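Local coordinates for GST N-terminal domain-containing protein (PDB 3IC8) that is of unknown function but contains N- and C-terminal glutathione S-transferase domains and may bind glutathione, at the interface of chains A and B. Numbering follows the deposited sequence. Chains: chain A/B, uncharacterized GST-like proteinprotein.

Contact 1: the interface of chains A and B. Residues chain A 115-116, 194-196; chain B 12-14, 111.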
loop_
_atom_site.group_PDB
_atom_site.type_symbol
_atom_site.label_atom_id
_atom_site.label_comp_id
_atom_site.label_asym_id
_atom_site.label_seq_id
_atom_site.Cartn_x
_atom_site.Cartn_y
_atom_site.Cartn_z
ATOM N N SER A 115 25.265 13.830 6.734
ATOM C CA SER A 115 24.013 13.109 6.905
ATOM C C SER A 115 23.411 13.176 8.283
ATOM O O SER A 115 22.327 12.686 8.477
ATOM C CB SER A 115 24.172 11.632 6.532
ATOM O OG SER A 115 24.807 11.466 5.300
HETATM N N MSE A 116 24.111 13.763 9.236
HETATM C CA MSE A 116 23.659 13.767 10.616
HETATM C C MSE A 116 22.946 15.044 11.015
HETATM O O MSE A 116 22.053 15.505 10.321
HETATM C CB MSE A 116 24.829 13.479 11.558
HETATM C CG MSE A 116 25.447 14.668 12.202
HETATM SE SE MSE A 116 27.305 14.470 12.617
HETATM C CE MSE A 116 27.650 12.729 12.036
ATOM N N GLN A 194 17.713 5.547 4.459
ATOM C CA GLN A 194 17.920 5.625 5.885
ATOM C C GLN A 194 17.939 7.023 6.486
ATOM O O GLN A 194 17.730 7.196 7.654
ATOM C CB GLN A 194 19.187 4.881 6.270
ATOM C CG GLN A 194 19.209 3.425 5.934
ATOM C CD GLN A 194 17.981 2.699 6.347
ATOM O OE1 GLN A 194 17.250 2.202 5.535
ATOM N NE2 GLN A 194 17.743 2.647 7.618
ATOM N N THR A 195 18.222 8.003 5.661
ATOM C CA THR A 195 18.472 9.336 6.103
ATOM C C THR A 195 17.699 10.355 5.304
ATOM O O THR A 195 17.511 10.225 4.137
ATOM C CB THR A 195 19.923 9.634 5.933
ATOM O OG1 THR A 195 20.592 9.368 7.150
ATOM C CG2 THR A 195 20.107 11.028 5.559
ATOM N N PRO A 196 17.244 11.380 5.980
ATOM C CA PRO A 196 16.501 12.448 5.350
ATOM C C PRO A 196 17.332 13.181 4.351
ATOM O O PRO A 196 16.839 13.583 3.334
ATOM C CB PRO A 196 16.171 13.337 6.523
ATOM C CG PRO A 196 16.084 12.457 7.622
ATOM C CD PRO A 196 16.937 11.297 7.404
ATOM N N SER B 12 13.503 6.373 7.746
ATOM C CA SER B 12 14.483 7.170 8.448
ATOM C C SER B 12 14.863 6.677 9.830
ATOM O O SER B 12 14.021 6.388 10.633
ATOM C CB SER B 12 13.993 8.592 8.550
ATOM O OG SER B 12 14.807 9.333 9.402
ATOM N N LEU B 13 16.153 6.629 10.104
ATOM C CA LEU B 13 16.672 6.237 11.398
ATOM C C LEU B 13 16.247 7.165 12.518
ATOM O O LEU B 13 15.972 6.754 13.607
ATOM C CB LEU B 13 18.178 6.105 11.337
ATOM C CG LEU B 13 18.584 4.973 10.430
ATOM C CD1 LEU B 13 19.970 5.107 10.022
ATOM C CD2 LEU B 13 18.338 3.656 11.037
ATOM N N PHE B 14 16.189 8.432 12.180
ATOM C CA PHE B 14 15.839 9.525 13.037
ATOM C C PHE B 14 14.420 9.515 13.531
ATOM O O PHE B 14 14.107 10.118 14.517
ATOM C CB PHE B 14 16.136 10.807 12.329
ATOM C CG PHE B 14 17.556 11.008 12.072
ATOM C CD1 PHE B 14 18.342 11.588 12.998
ATOM C CD2 PHE B 14 18.118 10.593 10.911
ATOM C CE1 PHE B 14 19.637 11.751 12.773
ATOM C CE2 PHE B 14 19.407 10.768 10.689
ATOM C CZ PHE B 14 20.173 11.347 11.614
ATOM N N PHE B 111 28.037 8.248 11.240
ATOM C CA PHE B 111 28.092 8.851 9.942
ATOM C C PHE B 111 29.447 9.392 9.621
ATOM O O PHE B 111 29.652 10.558 9.572
ATOM C CB PHE B 111 27.010 9.897 9.785
ATOM C CG PHE B 111 25.638 9.339 9.855
ATOM C CD1 PHE B 111 25.116 8.606 8.824
ATOM C CD2 PHE B 111 24.872 9.526 10.963
ATOM C CE1 PHE B 111 23.869 8.089 8.916
ATOM C CE2 PHE B 111 23.643 9.007 11.042
ATOM C CZ PHE B 111 23.137 8.291 10.023
#

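Contact 2: the interface of chains A and B. Residues chain A 193, 196, 199-200, 203; chain B 9, 11, 36.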
loop_
_atom_site.group_PDB
_atom_site.type_symbol
_atom_site.label_atom_id
_atom_site.label_comp_id
_atom_site.label_asym_id
_atom_site.label_seq_id
_atom_site.Cartn_x
_atom_site.Cartn_y
_atom_site.Cartn_z
ATOM N N LYS A 193 17.876 5.528 1.735
ATOM C CA LYS A 193 16.580 5.694 2.334
ATOM C C LYS A 193 16.608 5.897 3.841
ATOM O O LYS A 193 15.683 6.361 4.400
ATOM C CB LYS A 193 15.706 4.516 1.986
ATOM C CG LYS A 193 15.316 4.439 0.556
ATOM C CD LYS A 193 14.354 5.517 0.176
ATOM C CE LYS A 193 12.950 5.060 0.333
ATOM N NZ LYS A 193 12.010 6.091 -0.035
ATOM N N PRO A 196 17.244 11.380 5.980
ATOM C CA PRO A 196 16.501 12.448 5.350
ATOM C C PRO A 196 17.332 13.181 4.351
ATOM O O PRO A 196 16.839 13.583 3.334
ATOM C CB PRO A 196 16.171 13.337 6.523
ATOM C CG PRO A 196 16.084 12.457 7.622
ATOM C CD PRO A 196 16.937 11.297 7.404
ATOM N N ALA A 199 17.912 10.620 1.230
ATOM C CA ALA A 199 16.727 10.105 0.578
ATOM C C ALA A 199 16.380 10.714 -0.787
ATOM O O ALA A 199 15.866 10.054 -1.640
ATOM C CB ALA A 199 15.594 10.165 1.489
ATOM N N PRO A 200 16.698 11.975 -0.977
ATOM C CA PRO A 200 16.463 12.644 -2.242
ATOM C C PRO A 200 17.287 12.041 -3.364
ATOM O O PRO A 200 16.950 12.155 -4.498
ATOM C CB PRO A 200 16.891 14.063 -1.942
ATOM C CG PRO A 200 16.705 14.198 -0.573
ATOM C CD PRO A 200 17.114 12.951 0.026
ATOM N N ASP A 203 14.527 9.625 -3.980
ATOM C CA ASP A 203 13.173 10.135 -4.107
ATOM C C ASP A 203 12.950 11.109 -5.268
ATOM O O ASP A 203 11.847 11.293 -5.709
ATOM C CB ASP A 203 12.672 10.688 -2.775
ATOM C CG ASP A 203 12.435 9.611 -1.746
ATOM O OD1 ASP A 203 12.405 8.450 -2.105
ATOM O OD2 ASP A 203 12.292 9.909 -0.574
ATOM N N TYR B 9 8.943 9.985 7.775
ATOM C CA TYR B 9 9.506 9.285 6.675
ATOM C C TYR B 9 9.865 7.920 7.219
ATOM O O TYR B 9 10.706 7.792 8.033
ATOM C CB TYR B 9 10.723 10.037 6.186
ATOM C CG TYR B 9 11.269 9.575 4.869
ATOM C CD1 TYR B 9 10.714 9.986 3.682
ATOM C CD2 TYR B 9 12.351 8.742 4.815
ATOM C CE1 TYR B 9 11.205 9.569 2.511
ATOM C CE2 TYR B 9 12.844 8.338 3.646
ATOM C CZ TYR B 9 12.273 8.746 2.496
ATOM O OH TYR B 9 12.785 8.323 1.331
ATOM N N THR B 11 11.429 5.052 6.470
ATOM C CA THR B 11 12.720 4.430 6.510
ATOM C C THR B 11 13.784 5.163 7.312
ATOM O O THR B 11 14.838 4.638 7.533
ATOM C CB THR B 11 13.208 4.090 5.115
ATOM O OG1 THR B 11 13.227 5.249 4.300
ATOM C CG2 THR B 11 12.312 3.102 4.503
ATOM N N SER B 36 10.848 13.309 1.466
ATOM C CA SER B 36 12.218 13.721 1.687
ATOM C C SER B 36 12.492 15.024 0.981
ATOM O O SER B 36 13.239 15.846 1.435
ATOM C CB SER B 36 13.191 12.656 1.218
ATOM O OG SER B 36 12.964 12.285 -0.107
#

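Contact 1: the interface of chains A and B
B:Phe14 reaches across to the loop at A:Thr195 and A:Pro196 and buries 53 Å², A:Gln194 buries 44 Å² and A:Pro196 37 Å²; together they form a mostly apolar patch of what may be the dimer interface between two copies of the GST-like chain. The side chains of B:Phe14 and A:Pro196 run obliquely to each other, with A:Pro196 CD 3.8 Å from B:Phe14 CD2 and displaced to one side of the ring plane. A:Thr195 OG1 meets the same ring at its edge and in its plane, near CE2, while the threonine and phenylalanine side chains run side by side in one direction. With CG beside the backbone N (chi1 -65°), B:Phe14 projects from the 3-10 helix 13-15 towards chain A. The same helix starts at B:Leu13, whose backbone N-H donates a hydrogen bond to the main-chain O of A:Gln194, 3.0 Å long and nearly straight (166° at the hydrogen). The bond probably helps to hold the start of the helix against the loop that follows helix 180-193. The A:Gln194 side chain passes B:Leu13: its CB lies 3.8 Å from CD1, and its amide NE2 packs at 3.6 Å from the other methyl, CD2, in a van der Waals contact. Farther along the interface, B:Phe111 slides past selenomethionine A:Met116 in the opposite direction, and its ring also approaches A:Ser115 and A:Thr195. A:Thr195 OG1 thus lies near both phenylalanines, 4.0 Å from B:Phe14 CE2 and 3.9 Å from B:Phe111 CE1. The terminal methyl CE of A:Met116 lies 3.7 Å from B:Phe111 CB.

Contact 2: the interface of chains A and B
With CG anti to the backbone N (chi1 -169°), B:Tyr9 extends its ring towards chain A, while A:Lys193, bent at chi2 and chi3 (-70° and -92°), curls its terminal amino group back to the tyrosine hydroxyl; the result is a polar patch of the two-fold interface of the deposited assembly. The two side chains cross at about a right angle, and A:Lys193 NZ donates a hydrogen bond of 2.7 Å to B:Tyr9 OH. That hydroxyl in turn donates to carboxylate oxygen OD2 of A:Asp203, the pair being 2.5 Å apart. The approach is on the syn side of OD2, somewhat out of the carboxylate plane. B:Ser36 OG donates to the same oxygen from its anti side, again at 2.5 Å, so two hydroxyls of chain B converge on one carboxylate oxygen. The other oxygen, OD1, presents its syn lone pair to A:Lys193 NZ at 3.2 Å, a salt bridge within chain A. Lysine, tyrosine and aspartate are thereby joined in a ring of polar contacts, and a positive charge on the lysine would probably stabilise a charged carboxylate. A:Ala199 supplies an apolar floor: its CB lies 3.5 Å from B:Ser36 CB and 3.7 Å from B:Tyr9 CZ. Beside the tyrosine, B:Thr11 OG1 donates to the main-chain O of A:Lys193 at 2.7 Å, from above the carbonyl plane. The same carbonyl oxygen lies at the B:Tyr9 ring edge, in the ring plane. On chain A the site joins the end of helix 180-193 to the short helix 200-203; on chain B it combines loop residues after strands 4-8 and 28-33 of the N-terminal, thioredoxin-like GST domain.

About 8 Å separates the C-alpha centres of contact 1 and contact 2, and A:Pro196 belongs to both. At their core, the end of helix 180-193 and the following loop of chain A face the segment from B:Tyr9 to B:Phe14; contact 1 adds B:Phe111 against A:Ser115 and A:Met116, contact 2 adds B:Ser36. Contact 1 contributes mainly apolar packing, contact 2 a network of charged and hydroxyl groups. Two-fold symmetry repeats both. The pairing, largely of N-terminal residues with C-terminal-domain residues of the other chain, would suit a GST-like dimer, although the assembly holds four copies and the structure alone does not establish the solution state.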